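Local coordinates for protein oxidoreductase, Gfo/Idh/MocA family (Vibrio cholerae, PDB 1XEA) that probably acts as a nucleotide-dependent oxidoreductase of the Gfo/Idh/MocA family, on a substrate that is not established, at residues 137-142 / 286-291; 174-179 / 292-297; 198-203 / 300-305. All coordinates share one frame; numbering follows the deposited sequence.

Interaction 1. Residues 137-142 / 286-291; sequences AQQECG and THIIER
R291 and Q139 are joined by one weak hydrogen bond, from R291 NH1 to Q139 OE1, 2.7 Å long; the angle at the hydrogen, 122°, shows how bent it is. The arginine has CG anti to the backbone N (chi1 176°) and is extended from CG to NE, a shape that carries the guanidinium from helix 286-311 across to the turn. Its side chain crosses that of Q139 at about a right angle, and the amide and guanidinium planes stand 64° apart. Q139 CG lies in the guanidinium plane, at its edge, 3.7 Å from R291 NH1.

The second contact is van der Waals: the amide nitrogen Q139 NE2 lies 3.9 Å from I288 CG1. Within the helix, I288 CG1 lies over one face of the H287 ring, offset toward its rim.

On the backbone side, Q139 has positive phi and is the C-prime residue of a Schellman motif ending helix 134-138, and that turn directs its side chain at helix 286-311. R291 NE forms a salt bridge with D173, close to the end of helix 160-175, and R124 packs on Q139. The contact thus brings the first turns of helix 286-311 against the loop that leads from helix 134-138 to strand 146-152.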
loop_
_atom_site.group_PDB
_atom_site.type_symbol
_atom_site.label_atom_id
_atom_site.label_comp_id
_atom_site.label_asym_id
_atom_site.label_seq_id
_atom_site.Cartn_x
_atom_site.Cartn_y
_atom_site.Cartn_z
ATOM N N ALA A 137 -9.475 -15.840 18.975
ATOM C CA ALA A 137 -9.434 -17.302 19.015
ATOM C C ALA A 137 -10.164 -17.823 20.245
ATOM O O ALA A 137 -11.036 -18.680 20.135
ATOM C CB ALA A 137 -7.992 -17.785 19.030
ATOM N N GLN A 138 -9.806 -17.285 21.406
ATOM C CA GLN A 138 -10.409 -17.694 22.659
ATOM C C GLN A 138 -11.792 -17.106 22.901
ATOM O O GLN A 138 -12.499 -17.520 23.819
ATOM C CB GLN A 138 -9.494 -17.315 23.802
ATOM C CG GLN A 138 -8.169 -18.011 23.768
ATOM C CD GLN A 138 -7.197 -17.380 24.752
ATOM O OE1 GLN A 138 -6.817 -16.204 24.607
ATOM N NE2 GLN A 138 -6.797 -18.148 25.773
ATOM N N GLN A 139 -12.170 -16.137 22.078
ATOM C CA GLN A 139 -13.477 -15.495 22.180
ATOM C C GLN A 139 -13.659 -14.711 23.482
ATOM O O GLN A 139 -14.659 -14.863 24.182
ATOM C CB GLN A 139 -14.585 -16.547 22.010
ATOM C CG GLN A 139 -14.345 -17.427 20.795
ATOM C CD GLN A 139 -15.586 -18.130 20.297
ATOM O OE1 GLN A 139 -16.611 -17.498 20.045
ATOM N NE2 GLN A 139 -15.497 -19.447 20.132
ATOM N N GLU A 140 -12.678 -13.867 23.791
ATOM C CA GLU A 140 -12.712 -13.026 24.984
ATOM C C GLU A 140 -12.306 -11.607 24.578
ATOM O O GLU A 140 -12.055 -11.335 23.407
ATOM C CB GLU A 140 -11.712 -13.512 26.041
ATOM C CG GLU A 140 -11.709 -14.998 26.328
ATOM C CD GLU A 140 -10.732 -15.382 27.442
ATOM O OE1 GLU A 140 -11.030 -15.100 28.624
ATOM O OE2 GLU A 140 -9.665 -15.959 27.130
ATOM N N CYS A 141 -12.231 -10.713 25.559
ATOM C CA CYS A 141 -11.814 -9.345 25.316
ATOM C C CYS A 141 -10.333 -9.217 25.675
ATOM O O CYS A 141 -9.616 -8.416 25.082
ATOM C CB CYS A 141 -12.629 -8.389 26.168
ATOM S SG CYS A 141 -14.331 -8.243 25.670
ATOM N N GLY A 142 -9.888 -10.005 26.653
ATOM C CA GLY A 142 -8.498 -9.993 27.075
ATOM C C GLY A 142 -7.846 -8.632 27.255
ATOM O O GLY A 142 -8.291 -7.799 28.047
ATOM N N THR A 286 -20.415 -23.972 26.707
ATOM C CA THR A 286 -21.402 -22.996 27.140
ATOM C C THR A 286 -21.177 -21.581 26.653
ATOM O O THR A 286 -22.106 -20.939 26.170
ATOM C CB THR A 286 -21.465 -22.928 28.665
ATOM O OG1 THR A 286 -21.744 -24.228 29.186
ATOM C CG2 THR A 286 -22.542 -21.958 29.104
ATOM N N HIS A 287 -19.952 -21.087 26.801
ATOM C CA HIS A 287 -19.658 -19.721 26.408
ATOM C C HIS A 287 -19.981 -19.478 24.960
ATOM O O HIS A 287 -20.206 -18.343 24.555
ATOM C CB HIS A 287 -18.194 -19.375 26.689
ATOM C CG HIS A 287 -17.210 -20.104 25.827
ATOM N ND1 HIS A 287 -16.970 -21.458 25.935
ATOM C CD2 HIS A 287 -16.364 -19.650 24.872
ATOM C CE1 HIS A 287 -16.017 -21.804 25.089
ATOM N NE2 HIS A 287 -15.632 -20.725 24.432
ATOM N N ILE A 288 -20.012 -20.546 24.180
ATOM C CA ILE A 288 -20.328 -20.407 22.774
ATOM C C ILE A 288 -21.823 -20.185 22.575
ATOM O O ILE A 288 -22.240 -19.201 21.955
ATOM C CB ILE A 288 -19.860 -21.626 22.001
ATOM C CG1 ILE A 288 -18.337 -21.564 21.875
ATOM C CG2 ILE A 288 -20.529 -21.680 20.641
ATOM C CD1 ILE A 288 -17.762 -22.614 20.980
ATOM N N ILE A 289 -22.629 -21.095 23.106
ATOM C CA ILE A 289 -24.075 -20.974 23.007
ATOM C C ILE A 289 -24.516 -19.573 23.441
ATOM O O ILE A 289 -25.267 -18.910 22.724
ATOM C CB ILE A 289 -24.772 -21.998 23.906
ATOM C CG1 ILE A 289 -24.236 -23.392 23.616
ATOM C CG2 ILE A 289 -26.261 -21.943 23.687
ATOM C CD1 ILE A 289 -24.549 -24.371 24.692
ATOM N N GLU A 290 -24.048 -19.131 24.610
ATOM C CA GLU A 290 -24.403 -17.812 25.138
ATOM C C GLU A 290 -24.078 -16.694 24.161
ATOM O O GLU A 290 -24.840 -15.736 24.040
ATOM C CB GLU A 290 -23.686 -17.531 26.467
ATOM C CG GLU A 290 -24.246 -18.277 27.683
ATOM C CD GLU A 290 -23.787 -17.672 29.019
ATOM O OE1 GLU A 290 -22.553 -17.616 29.282
ATOM O OE2 GLU A 290 -24.671 -17.251 29.817
ATOM N N ARG A 291 -22.949 -16.817 23.469
ATOM C CA ARG A 291 -22.553 -15.801 22.504
ATOM C C ARG A 291 -23.517 -15.868 21.331
ATOM O O ARG A 291 -23.949 -14.841 20.804
ATOM C CB ARG A 291 -21.114 -16.031 22.030
ATOM C CG ARG A 291 -20.664 -15.056 20.946
ATOM C CD ARG A 291 -19.217 -15.263 20.515
ATOM N NE ARG A 291 -18.872 -14.396 19.386
ATOM C CZ ARG A 291 -17.644 -14.254 18.890
ATOM N NH1 ARG A 291 -16.629 -14.919 19.420
ATOM N NH2 ARG A 291 -17.432 -13.444 17.865
#

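Interaction 2. Residues 174-179 / 292-297; sequences SVNLSR and NLASHQ
N176 carries CG anti to its own nitrogen (chi1 -163°), and S295 has OG beside the backbone N, anti to the carbonyl carbon; together these torsions point the amide of one at the hydroxyl of the other. N176 ND2 donates to S295 OG over 3.1 Å with an angle of 138° at the hydrogen. The hydroxyl oxygen lies 30° out of the amide plane, so the bond is neither straight nor coplanar. ND2 also comes within 3.6 Å of S295 CA, which places the amide against the helix backbone as well as its side chain.

Both polar groups have further partners. S295 OG is hydrogen-bonded to D173 OD1 and to R291 O, one turn earlier in its own helix, while N176 OD1 accepts from the backbone N of Q180. The amide of N176 is therefore gripped at both ends, which should fix its rotation.

N176 is the first residue beyond helix 160-175 and the centre of an inverse gamma turn, with L177 N bonded to V175 O at 2.7 Å. The chain then curls round to R179, whose positive phi helps bring its backbone beside helix 286-311. There the methyl of A294, directed at the turn, packs on R179: A294 CB is 4.0 Å from R179 C and 4.3 Å from R179 CB. Behind the turn, V175 and L177 lean on strand 146-152 through W149 and L147 respectively, and H296, facing away from the turn, meets helix 100-112 at C103.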
loop_
_atom_site.group_PDB
_atom_site.type_symbol
_atom_site.label_atom_id
_atom_site.label_comp_id
_atom_site.label_asym_id
_atom_site.label_seq_id
_atom_site.Cartn_x
_atom_site.Cartn_y
_atom_site.Cartn_z
ATOM N N SER A 174 -18.897 -10.980 15.331
ATOM C CA SER A 174 -17.441 -11.042 15.342
ATOM C C SER A 174 -16.812 -10.140 16.388
ATOM O O SER A 174 -15.701 -10.385 16.846
ATOM C CB SER A 174 -16.889 -10.679 13.963
ATOM O OG SER A 174 -17.360 -11.578 12.989
ATOM N N VAL A 175 -17.539 -9.104 16.768
ATOM C CA VAL A 175 -17.050 -8.151 17.735
ATOM C C VAL A 175 -17.642 -8.382 19.112
ATOM O O VAL A 175 -17.094 -7.924 20.109
ATOM C CB VAL A 175 -17.397 -6.737 17.265
ATOM C CG1 VAL A 175 -17.039 -5.738 18.318
ATOM C CG2 VAL A 175 -16.645 -6.423 15.977
ATOM N N ASN A 176 -18.759 -9.108 19.151
ATOM C CA ASN A 176 -19.491 -9.402 20.386
ATOM C C ASN A 176 -18.749 -10.350 21.338
ATOM O O ASN A 176 -19.207 -11.451 21.631
ATOM C CB ASN A 176 -20.855 -9.980 20.024
ATOM C CG ASN A 176 -21.824 -9.927 21.171
ATOM O OD1 ASN A 176 -21.465 -9.533 22.279
ATOM N ND2 ASN A 176 -23.065 -10.307 20.914
ATOM N N LEU A 177 -17.609 -9.888 21.835
ATOM C CA LEU A 177 -16.769 -10.671 22.722
ATOM C C LEU A 177 -17.161 -10.538 24.191
ATOM O O LEU A 177 -16.528 -11.131 25.063
ATOM C CB LEU A 177 -15.318 -10.236 22.535
ATOM C CG LEU A 177 -14.762 -10.295 21.108
ATOM C CD1 LEU A 177 -13.518 -9.444 21.023
ATOM C CD2 LEU A 177 -14.473 -11.732 20.705
ATOM N N SER A 178 -18.194 -9.750 24.468
ATOM C CA SER A 178 -18.645 -9.536 25.841
ATOM C C SER A 178 -20.056 -10.078 26.063
ATOM O O SER A 178 -20.662 -9.858 27.115
ATOM C CB SER A 178 -18.638 -8.041 26.156
ATOM O OG SER A 178 -19.691 -7.376 25.471
ATOM N N ARG A 179 -20.575 -10.777 25.061
ATOM C CA ARG A 179 -21.919 -11.336 25.119
ATOM C C ARG A 179 -22.911 -10.225 25.417
ATOM O O ARG A 179 -23.529 -10.199 26.480
ATOM C CB ARG A 179 -22.023 -12.418 26.193
ATOM C CG ARG A 179 -21.026 -13.550 26.036
ATOM C CD ARG A 179 -21.442 -14.757 26.866
ATOM N NE ARG A 179 -21.948 -14.397 28.202
ATOM C CZ ARG A 179 -23.234 -14.202 28.518
ATOM N NH1 ARG A 179 -24.177 -14.323 27.591
ATOM N NH2 ARG A 179 -23.584 -13.913 29.771
ATOM N N ASN A 292 -23.865 -17.084 20.926
ATOM C CA ASN A 292 -24.798 -17.246 19.817
ATOM C C ASN A 292 -26.128 -16.553 20.153
ATOM O O ASN A 292 -26.605 -15.694 19.406
ATOM C CB ASN A 292 -25.003 -18.731 19.519
ATOM C CG ASN A 292 -23.760 -19.366 18.958
ATOM O OD1 ASN A 292 -23.215 -18.901 17.967
ATOM N ND2 ASN A 292 -23.295 -20.416 19.590
ATOM N N LEU A 293 -26.713 -16.913 21.290
ATOM C CA LEU A 293 -27.957 -16.307 21.710
ATOM C C LEU A 293 -27.811 -14.809 21.756
ATOM O O LEU A 293 -28.561 -14.076 21.118
ATOM C CB LEU A 293 -28.348 -16.809 23.089
ATOM C CG LEU A 293 -28.908 -18.224 23.024
ATOM C CD1 LEU A 293 -28.949 -18.827 24.417
ATOM C CD2 LEU A 293 -30.291 -18.191 22.394
ATOM N N ALA A 294 -26.830 -14.351 22.515
ATOM C CA ALA A 294 -26.601 -12.925 22.659
ATOM C C ALA A 294 -26.562 -12.178 21.320
ATOM O O ALA A 294 -27.225 -11.147 21.155
ATOM C CB ALA A 294 -25.312 -12.690 23.433
ATOM N N SER A 295 -25.791 -12.689 20.363
ATOM C CA SER A 295 -25.693 -12.024 19.064
ATOM C C SER A 295 -27.029 -11.952 18.324
ATOM O O SER A 295 -27.328 -10.955 17.654
ATOM C CB SER A 295 -24.639 -12.709 18.189
ATOM O OG SER A 295 -23.369 -12.609 18.803
ATOM N N HIS A 296 -27.828 -13.006 18.432
ATOM C CA HIS A 296 -29.121 -12.984 17.789
ATOM C C HIS A 296 -30.074 -12.138 18.618
ATOM O O HIS A 296 -30.939 -11.464 18.072
ATOM C CB HIS A 296 -29.679 -14.395 17.606
ATOM C CG HIS A 296 -28.948 -15.202 16.578
ATOM N ND1 HIS A 296 -27.776 -15.870 16.855
ATOM C CD2 HIS A 296 -29.215 -15.431 15.272
ATOM C CE1 HIS A 296 -27.354 -16.481 15.763
ATOM N NE2 HIS A 296 -28.208 -16.231 14.788
ATOM N N GLN A 297 -29.920 -12.148 19.933
ATOM C CA GLN A 297 -30.810 -11.342 20.746
ATOM C C GLN A 297 -30.506 -9.873 20.483
ATOM O O GLN A 297 -31.413 -9.044 20.422
ATOM C CB GLN A 297 -30.646 -11.689 22.229
ATOM C CG GLN A 297 -31.075 -13.128 22.559
ATOM C CD GLN A 297 -30.842 -13.514 24.020
ATOM O OE1 GLN A 297 -29.786 -13.233 24.595
ATOM N NE2 GLN A 297 -31.822 -14.184 24.617
#

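Interaction 3. Residues 198-203 / 300-305; sequences ARLDVQ and EAICQQ
I302 has the most surface buried here, 63 Å², and it meets V202 (29 Å²) and L200 (24 Å²) with two different branches. Its CG1 stands beside the backbone N (chi1 -64°) and the chain continues extended to CD1, whereas CG2 takes the position anti to that nitrogen. The isoleucine thereby forks toward the strand: CD1 reaches V202 CG2 at 3.6 Å, and CG2 reaches L200 CD2 at 3.9 Å. Both contacts are methyl to methyl and purely apolar, with the side-chain axes oblique to each other.

L200 and V202 are two residues apart on strand 196-206, so their side chains leave the same face of the sheet; I302 lies level with V202, and its CG2 reaches back to L200. This is a helix laid on one face of the large mixed beta-sheet, as in the C-terminal domain of Gfo/Idh/MocA enzymes. The nearest CA atoms, V202 CA and I302 CA, are 8.6 Å apart, a spacing bridged by the touching side chains. Helix 160-175 shares the layer, supplying F163 and F168 against L200 and L172 against I302.

The other face of the strand is polar at this point: R199 NH1 and D201 OD2 form a salt bridge of 2.6 Å, and D201 OD1 bonds to S214 OG of strand 209-216. On that side R199 and D201 pack on L210 of a second subunit, and Q203 packs on H187 of that subunit.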
loop_
_atom_site.group_PDB
_atom_site.type_symbol
_atom_site.label_atom_id
_atom_site.label_comp_id
_atom_site.label_asym_id
_atom_site.label_seq_id
_atom_site.Cartn_x
_atom_site.Cartn_y
_atom_site.Cartn_z
ATOM N N ALA A 198 -29.179 2.031 4.778
ATOM C CA ALA A 198 -27.938 2.231 4.037
ATOM C C ALA A 198 -26.738 1.831 4.897
ATOM O O ALA A 198 -25.951 0.978 4.491
ATOM C CB ALA A 198 -27.821 3.690 3.588
ATOM N N ARG A 199 -26.599 2.437 6.076
ATOM C CA ARG A 199 -25.494 2.093 6.966
ATOM C C ARG A 199 -25.946 1.981 8.418
ATOM O O ARG A 199 -26.821 2.722 8.863
ATOM C CB ARG A 199 -24.366 3.119 6.886
ATOM C CG ARG A 199 -24.690 4.367 7.628
ATOM C CD ARG A 199 -23.477 5.131 8.065
ATOM N NE ARG A 199 -23.930 6.266 8.858
ATOM C CZ ARG A 199 -24.401 6.171 10.099
ATOM N NH1 ARG A 199 -24.470 4.995 10.705
ATOM N NH2 ARG A 199 -24.840 7.248 10.733
ATOM N N LEU A 200 -25.325 1.056 9.148
ATOM C CA LEU A 200 -25.639 0.792 10.555
ATOM C C LEU A 200 -24.341 0.767 11.357
ATOM O O LEU A 200 -23.359 0.160 10.933
ATOM C CB LEU A 200 -26.345 -0.563 10.674
ATOM C CG LEU A 200 -26.876 -0.989 12.033
ATOM C CD1 LEU A 200 -27.944 -0.016 12.496
ATOM C CD2 LEU A 200 -27.437 -2.391 11.937
ATOM N N ASP A 201 -24.336 1.423 12.510
ATOM C CA ASP A 201 -23.143 1.466 13.347
ATOM C C ASP A 201 -23.450 1.238 14.815
ATOM O O ASP A 201 -23.999 2.112 15.489
ATOM C CB ASP A 201 -22.427 2.805 13.186
ATOM C CG ASP A 201 -21.794 2.968 11.815
ATOM O OD1 ASP A 201 -21.006 2.087 11.414
ATOM O OD2 ASP A 201 -22.078 3.978 11.136
ATOM N N VAL A 202 -23.083 0.060 15.305
ATOM C CA VAL A 202 -23.311 -0.295 16.696
ATOM C C VAL A 202 -21.989 -0.337 17.435
ATOM O O VAL A 202 -21.062 -1.044 17.045
ATOM C CB VAL A 202 -23.994 -1.659 16.821
ATOM C CG1 VAL A 202 -24.088 -2.055 18.287
ATOM C CG2 VAL A 202 -25.372 -1.601 16.194
ATOM N N GLN A 203 -21.923 0.416 18.523
ATOM C CA GLN A 203 -20.714 0.505 19.320
ATOM C C GLN A 203 -21.027 0.607 20.816
ATOM O O GLN A 203 -21.914 1.356 21.222
ATOM C CB GLN A 203 -19.917 1.725 18.844
ATOM C CG GLN A 203 -19.137 2.438 19.922
ATOM C CD GLN A 203 -18.277 3.568 19.387
ATOM O OE1 GLN A 203 -17.790 4.395 20.158
ATOM N NE2 GLN A 203 -18.074 3.606 18.068
ATOM N N GLU A 300 -31.930 -8.755 17.198
ATOM C CA GLU A 300 -33.362 -8.537 17.366
ATOM C C GLU A 300 -33.591 -7.126 17.880
ATOM O O GLU A 300 -34.359 -6.357 17.296
ATOM C CB GLU A 300 -33.932 -9.537 18.372
ATOM C CG GLU A 300 -34.846 -10.582 17.753
ATOM C CD GLU A 300 -36.059 -9.962 17.095
ATOM O OE1 GLU A 300 -36.783 -9.205 17.781
ATOM O OE2 GLU A 300 -36.288 -10.235 15.894
ATOM N N ALA A 301 -32.906 -6.804 18.976
ATOM C CA ALA A 301 -32.998 -5.501 19.618
ATOM C C ALA A 301 -32.724 -4.384 18.629
ATOM O O ALA A 301 -33.469 -3.407 18.553
ATOM C CB ALA A 301 -32.016 -5.427 20.760
ATOM N N ILE A 302 -31.653 -4.534 17.861
ATOM C CA ILE A 302 -31.286 -3.520 16.882
ATOM C C ILE A 302 -32.402 -3.292 15.868
ATOM O O ILE A 302 -32.769 -2.148 15.586
ATOM C CB ILE A 302 -29.973 -3.907 16.160
ATOM C CG1 ILE A 302 -28.828 -3.932 17.184
ATOM C CG2 ILE A 302 -29.684 -2.926 15.033
ATOM C CD1 ILE A 302 -27.516 -4.481 16.668
ATOM N N CYS A 303 -32.954 -4.381 15.340
ATOM C CA CYS A 303 -34.035 -4.301 14.354
ATOM C C CYS A 303 -35.242 -3.535 14.859
ATOM O O CYS A 303 -35.801 -2.696 14.154
ATOM C CB CYS A 303 -34.480 -5.702 13.949
ATOM S SG CYS A 303 -33.470 -6.436 12.680
ATOM N N GLN A 304 -35.645 -3.843 16.086
ATOM C CA GLN A 304 -36.791 -3.195 16.686
ATOM C C GLN A 304 -36.604 -1.708 16.898
ATOM O O GLN A 304 -37.379 -0.915 16.375
ATOM C CB GLN A 304 -37.148 -3.876 17.997
ATOM C CG GLN A 304 -37.910 -5.163 17.755
ATOM C CD GLN A 304 -38.225 -5.899 19.028
ATOM O OE1 GLN A 304 -38.831 -5.345 19.943
ATOM N NE2 GLN A 304 -37.818 -7.158 19.100
ATOM N N GLN A 305 -35.582 -1.315 17.648
ATOM C CA GLN A 305 -35.380 0.101 17.877
ATOM C C GLN A 305 -35.382 0.913 16.574
ATOM O O GLN A 305 -35.845 2.053 16.557
ATOM C CB GLN A 305 -34.085 0.341 18.651
ATOM C CG GLN A 305 -33.947 1.775 19.118
ATOM C CD GLN A 305 -32.725 1.994 20.000
ATOM O OE1 GLN A 305 -31.603 1.665 19.614
ATOM N NE2 GLN A 305 -32.937 2.563 21.187
#

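All three contacts use helix 286-311, taken in successive parts from its N-terminal end, while their first partners also advance along the chain: the loop after helix 134-138, the turn after helix 160-175, then strand 196-206. Every first segment thus precedes every second one, and the pairings cross. Interactions 1 and 2 have centres 9 Å apart and touch, for instance through R291 NH2 against S174 CA. Interaction 3 lies 14 Å between centres from interaction 2 and 22 Å from interaction 1, without touching the latter. One long helix therefore ties two connecting loops and the mixed sheet together; no other chain touches interactions 1 and 2.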